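Local coordinates for protein separin (Saccharomyces cerevisiae, PDB 5U1T) that cleaves the Scc1 subunit of cohesin at the onset of anaphase as a caspase-like cysteine protease, and is held inactive by securin for most of the cell cycle, at residues M664-N667 against Q668-T672; S698-T701 against A702-Y706; L727-S730 against L731-K734; D898-E901 against K902-L905. All coordinates share one frame; numbering follows the deposited sequence.

Contact 1 of 4, residues M664-N667 against Q668-T672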
# COMPACT_ATOMS: atom_id res chain seq x y z
N MET A 664 -3.72 -4.72 23.12
CA MET A 664 -2.91 -5.71 23.83
C MET A 664 -1.70 -6.02 22.97
O MET A 664 -0.57 -6.07 23.45
CB MET A 664 -3.71 -6.99 24.11
CG MET A 664 -4.85 -6.80 25.12
SD MET A 664 -6.01 -8.20 25.26
CE MET A 664 -4.90 -9.59 25.54
N MET A 665 -1.98 -6.20 21.69
CA MET A 665 -0.96 -6.41 20.68
C MET A 665 0.05 -5.26 20.66
O MET A 665 1.25 -5.50 20.74
CB MET A 665 -1.62 -6.55 19.31
CG MET A 665 -0.94 -7.48 18.32
SD MET A 665 -0.95 -9.20 18.86
CE MET A 665 -2.56 -9.35 19.64
N LYS A 666 -0.45 -4.02 20.59
CA LYS A 666 0.41 -2.84 20.52
C LYS A 666 1.45 -2.81 21.62
O LYS A 666 2.65 -2.80 21.34
CB LYS A 666 -0.40 -1.53 20.61
CG LYS A 666 0.46 -0.28 20.99
CD LYS A 666 -0.37 1.01 21.05
CE LYS A 666 0.49 2.27 21.18
NZ LYS A 666 -0.32 3.53 20.91
N ASN A 667 1.00 -2.80 22.87
CA ASN A 667 1.89 -2.49 23.97
C ASN A 667 2.79 -3.66 24.33
O ASN A 667 3.85 -3.45 24.92
CB ASN A 667 1.10 -2.03 25.19
CG ASN A 667 0.49 -0.64 24.98
OD1 ASN A 667 -0.66 -0.52 24.55
ND2 ASN A 667 1.27 0.40 25.26
N GLN A 668 2.38 -4.88 23.98
CA GLN A 668 3.28 -6.01 24.15
C GLN A 668 4.45 -5.84 23.19
O GLN A 668 5.60 -5.74 23.61
CB GLN A 668 2.56 -7.34 23.92
CG GLN A 668 1.60 -7.74 25.03
CD GLN A 668 2.29 -7.95 26.39
OE1 GLN A 668 3.28 -8.69 26.49
NE2 GLN A 668 1.77 -7.29 27.43
N LEU A 669 4.13 -5.78 21.90
CA LEU A 669 5.12 -5.58 20.84
C LEU A 669 6.14 -4.47 21.16
O LEU A 669 7.35 -4.68 21.03
CB LEU A 669 4.42 -5.27 19.51
CG LEU A 669 3.66 -6.41 18.81
CD1 LEU A 669 3.18 -5.98 17.42
CD2 LEU A 669 4.52 -7.67 18.72
N GLN A 670 5.64 -3.31 21.57
CA GLN A 670 6.49 -2.15 21.87
C GLN A 670 7.57 -2.47 22.90
O GLN A 670 8.74 -2.11 22.72
CB GLN A 670 5.65 -0.96 22.35
CG GLN A 670 5.61 0.21 21.38
CD GLN A 670 4.48 1.18 21.67
OE1 GLN A 670 3.97 1.84 20.76
NE2 GLN A 670 4.08 1.27 22.95
N LYS A 671 7.19 -3.15 23.97
CA LYS A 671 8.15 -3.44 25.03
C LYS A 671 9.04 -4.63 24.66
O LYS A 671 10.25 -4.60 24.89
CB LYS A 671 7.44 -3.72 26.36
CG LYS A 671 6.36 -2.69 26.75
CD LYS A 671 6.74 -1.25 26.41
CE LYS A 671 5.74 -0.25 26.98
NZ LYS A 671 5.87 -0.20 28.47
N THR A 672 8.44 -5.65 24.05
CA THR A 672 9.11 -6.93 23.85
C THR A 672 10.19 -6.97 22.75
O THR A 672 10.79 -8.03 22.51
CB THR A 672 8.09 -8.04 23.53
OG1 THR A 672 7.43 -7.74 22.30
CG2 THR A 672 7.05 -8.15 24.65

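Contact 2 of 4, residues S698-T701 against A702-Y706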
# COMPACT_ATOMS: atom_id res chain seq x y z
N SER A 698 -7.45 9.38 19.09
CA SER A 698 -7.53 10.71 18.50
C SER A 698 -6.47 11.56 19.16
O SER A 698 -6.76 12.63 19.64
CB SER A 698 -8.92 11.34 18.68
OG SER A 698 -9.96 10.40 18.82
N ASP A 699 -5.24 11.09 19.16
CA ASP A 699 -4.20 11.83 19.80
C ASP A 699 -3.18 12.12 18.78
O ASP A 699 -2.17 11.48 18.71
CB ASP A 699 -3.61 11.03 20.94
CG ASP A 699 -2.82 11.89 21.90
OD1 ASP A 699 -2.35 12.96 21.49
OD2 ASP A 699 -2.68 11.49 23.07
N LEU A 700 -3.49 13.08 17.94
CA LEU A 700 -2.57 13.48 16.92
C LEU A 700 -1.26 13.86 17.53
O LEU A 700 -0.24 13.70 16.92
CB LEU A 700 -3.13 14.66 16.14
CG LEU A 700 -2.14 15.53 15.37
CD1 LEU A 700 -1.40 14.73 14.33
CD2 LEU A 700 -2.88 16.67 14.71
N THR A 701 -1.28 14.36 18.75
CA THR A 701 -0.06 14.78 19.39
C THR A 701 0.85 13.60 19.64
O THR A 701 1.98 13.60 19.21
CB THR A 701 -0.33 15.53 20.70
OG1 THR A 701 -1.51 16.32 20.58
CG2 THR A 701 0.81 16.44 21.01
N ALA A 702 0.35 12.61 20.34
CA ALA A 702 1.15 11.44 20.65
C ALA A 702 1.65 10.77 19.41
O ALA A 702 2.77 10.31 19.34
CB ALA A 702 0.34 10.47 21.47
N PHE A 703 0.81 10.72 18.40
CA PHE A 703 1.16 10.10 17.16
C PHE A 703 2.33 10.84 16.56
O PHE A 703 3.31 10.25 16.22
CB PHE A 703 -0.04 10.20 16.25
CG PHE A 703 0.19 9.68 14.88
CD1 PHE A 703 0.77 10.46 13.93
CD2 PHE A 703 -0.22 8.43 14.54
CE1 PHE A 703 0.98 9.99 12.66
CE2 PHE A 703 -0.02 7.96 13.28
CZ PHE A 703 0.57 8.73 12.34
N GLN A 704 2.22 12.14 16.45
CA GLN A 704 3.28 12.94 15.85
C GLN A 704 4.57 12.83 16.64
O GLN A 704 5.65 12.83 16.06
CB GLN A 704 2.86 14.40 15.73
CG GLN A 704 1.91 14.71 14.58
CD GLN A 704 1.28 16.10 14.71
OE1 GLN A 704 1.78 16.94 15.47
NE2 GLN A 704 0.19 16.34 13.99
N ILE A 705 4.47 12.74 17.96
CA ILE A 705 5.68 12.61 18.75
C ILE A 705 6.38 11.30 18.39
O ILE A 705 7.59 11.27 18.17
CB ILE A 705 5.43 12.62 20.25
CG1 ILE A 705 4.68 13.91 20.66
CG2 ILE A 705 6.75 12.48 21.00
CD1 ILE A 705 5.52 15.18 20.62
N TYR A 706 5.60 10.24 18.30
CA TYR A 706 6.16 8.93 18.08
C TYR A 706 6.86 8.79 16.72
O TYR A 706 8.04 8.42 16.66
CB TYR A 706 5.10 7.85 18.19
CG TYR A 706 5.75 6.50 18.09
CD1 TYR A 706 6.65 6.10 19.06
CD2 TYR A 706 5.53 5.67 17.00
CE1 TYR A 706 7.28 4.90 18.98
CE2 TYR A 706 6.16 4.45 16.91
CZ TYR A 706 7.04 4.07 17.91
OH TYR A 706 7.69 2.85 17.84

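Contact 3 of 4, residues L727-S730 against L731-K734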
# COMPACT_ATOMS: atom_id res chain seq x y z
N LEU A 727 20.54 1.13 0.85
CA LEU A 727 20.03 -0.20 1.16
C LEU A 727 19.76 -0.95 -0.13
O LEU A 727 19.69 -0.34 -1.19
CB LEU A 727 18.75 -0.10 2.00
CG LEU A 727 18.82 0.74 3.28
CD1 LEU A 727 17.53 0.62 4.07
CD2 LEU A 727 20.01 0.34 4.13
N PRO A 728 19.63 -2.28 -0.05
CA PRO A 728 19.09 -3.00 -1.22
C PRO A 728 17.79 -2.35 -1.68
O PRO A 728 16.99 -1.96 -0.84
CB PRO A 728 18.84 -4.41 -0.68
CG PRO A 728 19.78 -4.56 0.45
CD PRO A 728 19.97 -3.20 1.06
N MET A 729 17.59 -2.23 -2.99
CA MET A 729 16.43 -1.56 -3.55
C MET A 729 15.11 -2.07 -2.95
O MET A 729 14.19 -1.28 -2.70
CB MET A 729 16.41 -1.72 -5.08
CG MET A 729 15.28 -1.02 -5.83
SD MET A 729 15.39 0.80 -5.87
CE MET A 729 17.14 1.01 -6.23
N SER A 730 15.03 -3.37 -2.69
CA SER A 730 13.82 -3.98 -2.13
C SER A 730 13.42 -3.44 -0.74
O SER A 730 12.22 -3.33 -0.44
CB SER A 730 13.98 -5.49 -2.03
OG SER A 730 14.76 -5.79 -0.88
N LEU A 731 14.42 -3.15 0.09
CA LEU A 731 14.21 -2.54 1.40
C LEU A 731 13.99 -1.05 1.28
O LEU A 731 13.27 -0.44 2.08
CB LEU A 731 15.40 -2.78 2.32
CG LEU A 731 15.71 -4.18 2.84
CD1 LEU A 731 16.79 -4.07 3.90
CD2 LEU A 731 14.45 -4.82 3.39
N TYR A 732 14.64 -0.44 0.30
CA TYR A 732 14.50 0.99 0.11
C TYR A 732 13.07 1.29 -0.31
O TYR A 732 12.48 2.24 0.17
CB TYR A 732 15.50 1.52 -0.91
CG TYR A 732 15.31 2.98 -1.26
CD1 TYR A 732 15.04 3.92 -0.27
CD2 TYR A 732 15.41 3.41 -2.58
CE1 TYR A 732 14.86 5.27 -0.59
CE2 TYR A 732 15.24 4.75 -2.91
CZ TYR A 732 14.96 5.67 -1.91
OH TYR A 732 14.78 6.99 -2.25
N ILE A 733 12.51 0.46 -1.20
CA ILE A 733 11.12 0.56 -1.59
C ILE A 733 10.22 0.45 -0.36
O ILE A 733 9.24 1.20 -0.21
CB ILE A 733 10.74 -0.52 -2.62
CG1 ILE A 733 11.49 -0.31 -3.93
CG2 ILE A 733 9.24 -0.53 -2.88
CD1 ILE A 733 11.05 0.89 -4.70
N LYS A 734 10.57 -0.47 0.54
CA LYS A 734 9.79 -0.71 1.74
C LYS A 734 9.84 0.47 2.71
O LYS A 734 8.86 0.76 3.39
CB LYS A 734 10.25 -2.00 2.43
CG LYS A 734 9.64 -3.27 1.83
CD LYS A 734 10.33 -4.53 2.35
CE LYS A 734 9.64 -5.80 1.83
NZ LYS A 734 10.01 -7.03 2.62

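Contact 4 of 4, residues D898-E901 against K902-L905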
# COMPACT_ATOMS: atom_id res chain seq x y z
N ASP A 898 -19.50 -15.96 18.38
CA ASP A 898 -19.38 -15.69 19.81
C ASP A 898 -18.31 -14.64 20.14
O ASP A 898 -18.14 -14.27 21.30
CB ASP A 898 -19.06 -16.97 20.54
CG ASP A 898 -17.96 -17.72 19.87
OD1 ASP A 898 -17.09 -17.04 19.28
OD2 ASP A 898 -17.96 -18.97 19.90
N GLN A 899 -17.58 -14.20 19.12
CA GLN A 899 -16.60 -13.12 19.28
C GLN A 899 -17.19 -11.70 19.15
O GLN A 899 -16.46 -10.72 19.24
CB GLN A 899 -15.47 -13.26 18.25
CG GLN A 899 -14.66 -14.54 18.33
CD GLN A 899 -13.68 -14.57 19.49
OE1 GLN A 899 -13.96 -15.15 20.55
NE2 GLN A 899 -12.52 -13.94 19.30
N LEU A 900 -18.51 -11.61 18.98
CA LEU A 900 -19.20 -10.34 18.66
C LEU A 900 -18.97 -9.21 19.67
O LEU A 900 -19.25 -8.05 19.41
CB LEU A 900 -20.70 -10.60 18.52
CG LEU A 900 -21.49 -9.55 17.74
CD1 LEU A 900 -20.80 -9.25 16.42
CD2 LEU A 900 -22.90 -10.02 17.48
N GLU A 901 -18.42 -9.58 20.82
CA GLU A 901 -18.31 -8.72 21.97
C GLU A 901 -16.96 -8.00 22.00
O GLU A 901 -16.72 -7.16 22.88
CB GLU A 901 -18.50 -9.58 23.23
CG GLU A 901 -18.60 -8.86 24.56
CD GLU A 901 -20.00 -8.31 24.82
OE1 GLU A 901 -20.38 -7.30 24.15
OE2 GLU A 901 -20.70 -8.87 25.71
N LYS A 902 -16.07 -8.31 21.06
CA LYS A 902 -14.72 -7.71 21.09
C LYS A 902 -14.43 -6.88 19.84
O LYS A 902 -13.31 -6.39 19.66
CB LYS A 902 -13.65 -8.79 21.27
CG LYS A 902 -13.02 -8.82 22.69
CD LYS A 902 -11.87 -9.83 22.82
CE LYS A 902 -11.12 -9.67 24.16
NZ LYS A 902 -9.80 -10.40 24.22
N THR A 903 -15.46 -6.71 19.01
CA THR A 903 -15.43 -5.87 17.83
C THR A 903 -16.46 -4.71 17.89
O THR A 903 -17.65 -4.89 18.18
CB THR A 903 -15.69 -6.70 16.57
OG1 THR A 903 -15.91 -5.84 15.45
CG2 THR A 903 -16.91 -7.58 16.75
N PHE A 904 -15.98 -3.50 17.59
CA PHE A 904 -16.83 -2.33 17.45
C PHE A 904 -17.49 -2.29 16.08
O PHE A 904 -18.26 -1.38 15.79
CB PHE A 904 -16.01 -1.05 17.66
CG PHE A 904 -16.82 0.21 17.68
CD1 PHE A 904 -17.68 0.47 18.74
CD2 PHE A 904 -16.72 1.13 16.66
CE1 PHE A 904 -18.42 1.63 18.77
CE2 PHE A 904 -17.46 2.30 16.68
CZ PHE A 904 -18.32 2.55 17.74
N LEU A 905 -17.20 -3.28 15.24
CA LEU A 905 -17.66 -3.23 13.86
C LEU A 905 -19.20 -3.26 13.71
O LEU A 905 -19.74 -2.53 12.90
CB LEU A 905 -17.02 -4.37 13.05
CG LEU A 905 -17.19 -4.32 11.54
CD1 LEU A 905 -16.91 -2.93 11.05
CD2 LEU A 905 -16.23 -5.29 10.89

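Contact 1 of 4, residues M664-N667 against Q668-T672
Two donors of T672, its backbone N and its hydroxyl OG1, converge on the carbonyl O of Q668, a residue whose own N reaches back to M664 O. The setting is the C-terminal part of the alpha-helix 659-672, and the contact is a run of i to i+4 bonds along one continuous chain. T672 OG1 lies 3.0 Å from Q668 O and approaches from above the carbonyl plane, while T672 N stands 2.9 Å from the same oxygen. Earlier in the run, Q670 N bonds K666 O at 3.0 Å and in the carbonyl plane, and L669 N meets M665 O at 3.1 Å. The bond from K671 N to N667 O is weak at 3.5 Å. Of the side chains, M665 and L669 share the flank that packs on helix 642-655, where both touch L650; between themselves they meet loosely, CG of M665 being 4.5 Å from CD1 of L669. On another flank K666 and Q670 run side by side in the same direction. K666 leaves the helix with CG anti to its N (chi1 162°) and stays extended, which carries NZ to the carbonyl O of L695 and its charge to the ring of W696. The K666 methylenes thus remain beside the glutamine amide, with CE 3.5 Å from Q670 OE1.

Contact 2 of 4, residues S698-T701 against A702-Y706
T701, L700 and A702 form the first turn of helix 700-714, and each is tied to a residue three or four places away along the chain. A702 is met by D699 at the N-cap: the N of A702 donates to D699 OD1 at 3.0 Å and with a nearly straight N-H...O angle of 171°. This is a side-chain N-cap, although the donor comes from well above the carboxylate plane instead of within it. The methyl of A702 follows its N onto the carboxylate, CB standing 3.5 Å from D699 CG and almost as far from either oxygen, which places it over the face of the group. D699 can bend back in this way because its CG is anti to the backbone N (chi1 -162°), beside the carbonyl carbon. Its own carbonyl O takes F703 N at 3.1 Å, giving D699 a grip on two successive amides. L700 continues the pattern through its O, bonded by Q704 N at 3.0 Å; its isobutyl group crosses the Q704 chain obliquely, but the modelled overlap there makes the detail doubtful. Both side chains also touch N750 of helix 729-752. T701 contributes mainly through its carbonyl, which accepts I705 N at 2.9 Å, with the first methylene of I705 passing over the same oxygen. A negatively charged D699 beside the amino end of the helix would probably be stabilised by the helix dipole, and the bond to A702 N satisfies an amide that the first turn leaves without an i-4 carbonyl.

Contact 3 of 4, residues L727-S730 against L731-K734
L731 lies against L727 and P728, the two residues that lead into helix 729-752. Two loose apolar approaches define the fit: CB of L727 is 4.3 Å from CB of L731, and P728 CD lies 4.4 Å from L731 CD1, so the leucine meets the proline ring with one methyl and the preceding leucine with its root. P728 holds the N-cap position through its backbone, since its ring offers no acceptor. Its O takes Y732 N at 3.0 Å in the carbonyl plane, and more weakly L731 N, whose N-H...O angle falls to 129°. M729 makes the second bump. With CG anti to its N (chi1 -177°), it turns SD to the edge of the tyrosine ring, near the ring plane and 4.2 Å from Y732 CD2, an edge-on Met-aromatic approach, while its CG passes I733 CG1 at 4.3 Å. Behind them, I733 N bonds M729 O at 2.8 Å, while K734 N to S730 O is weak. Neighbouring parts of the fold complete the hollows: I680 touches L727, N778 touches M729 and I733, and the buried Y732 lies against N723 and K776. K734 extends to a salt bridge with E681 of helix 680-689. The chemistry is thus divided, with a backbone carbonyl providing the cap and dispersion between carbon and sulfur atoms joining the lead-in to the first turn, whereas the charged end of K734 is matched by a different helix.

Contact 4 of 4, residues D898-E901 against K902-L905
This is a local turn contact in the linker between helices 893-896 and 905-912, where a type I beta turn from Q899 to K902 passes into the start of the next helix. One bond closes the turn: K902 N donates to Q899 O at 3.0 Å with an N-H...O angle of 161°, the donor standing above the carbonyl plane. Its type follows from the two central residues, L900 and E901, whose backbone torsions both lie in the helical range (L900 phi -57°). Just beyond, T903 turns its methyl back on the turn. Its CG2 lies 3.6 Å from the O of L900 and, further off, 4.2 Å from L900 CD1, because OG1 takes the place anti to the backbone N (chi1 169°) and leaves CG2 between that N and the carbonyl carbon. The same rotation points OG1 forward, where it accepts L905 N at 2.9 Å in an ST turn that caps the coming helix. T903 OG1 is also hydrogen-bonded to L656 O, and K902 NZ forms a salt bridge with D661. The buried threonine hydroxyl therefore has both its roles filled, as acceptor from the helix start and as donor to a distant carbonyl.

In the fold
Contacts 1 and 2 lie on different helices, their centres 17 Å apart and nearest atoms about 5 Å, and W696 bridges them: K666 meets its ring from contact 1, F703 stacks on it edge-to-face and Y706 touches it from contact 2. Contact 4 joins helix 659-672 at its other end, through K902 and D661; its nearest atoms are about 5 Å from contact 1. Contact 3 stands apart, its nearest atoms about 14 Å from contact 2, 16 Å from contact 1 and 27 Å from contact 4, yet helix 729-752, which it starts, supplies S746, L749 and N750 to contact 2. All four belong to the helical part of separase and lie away from the probable catalytic C1497.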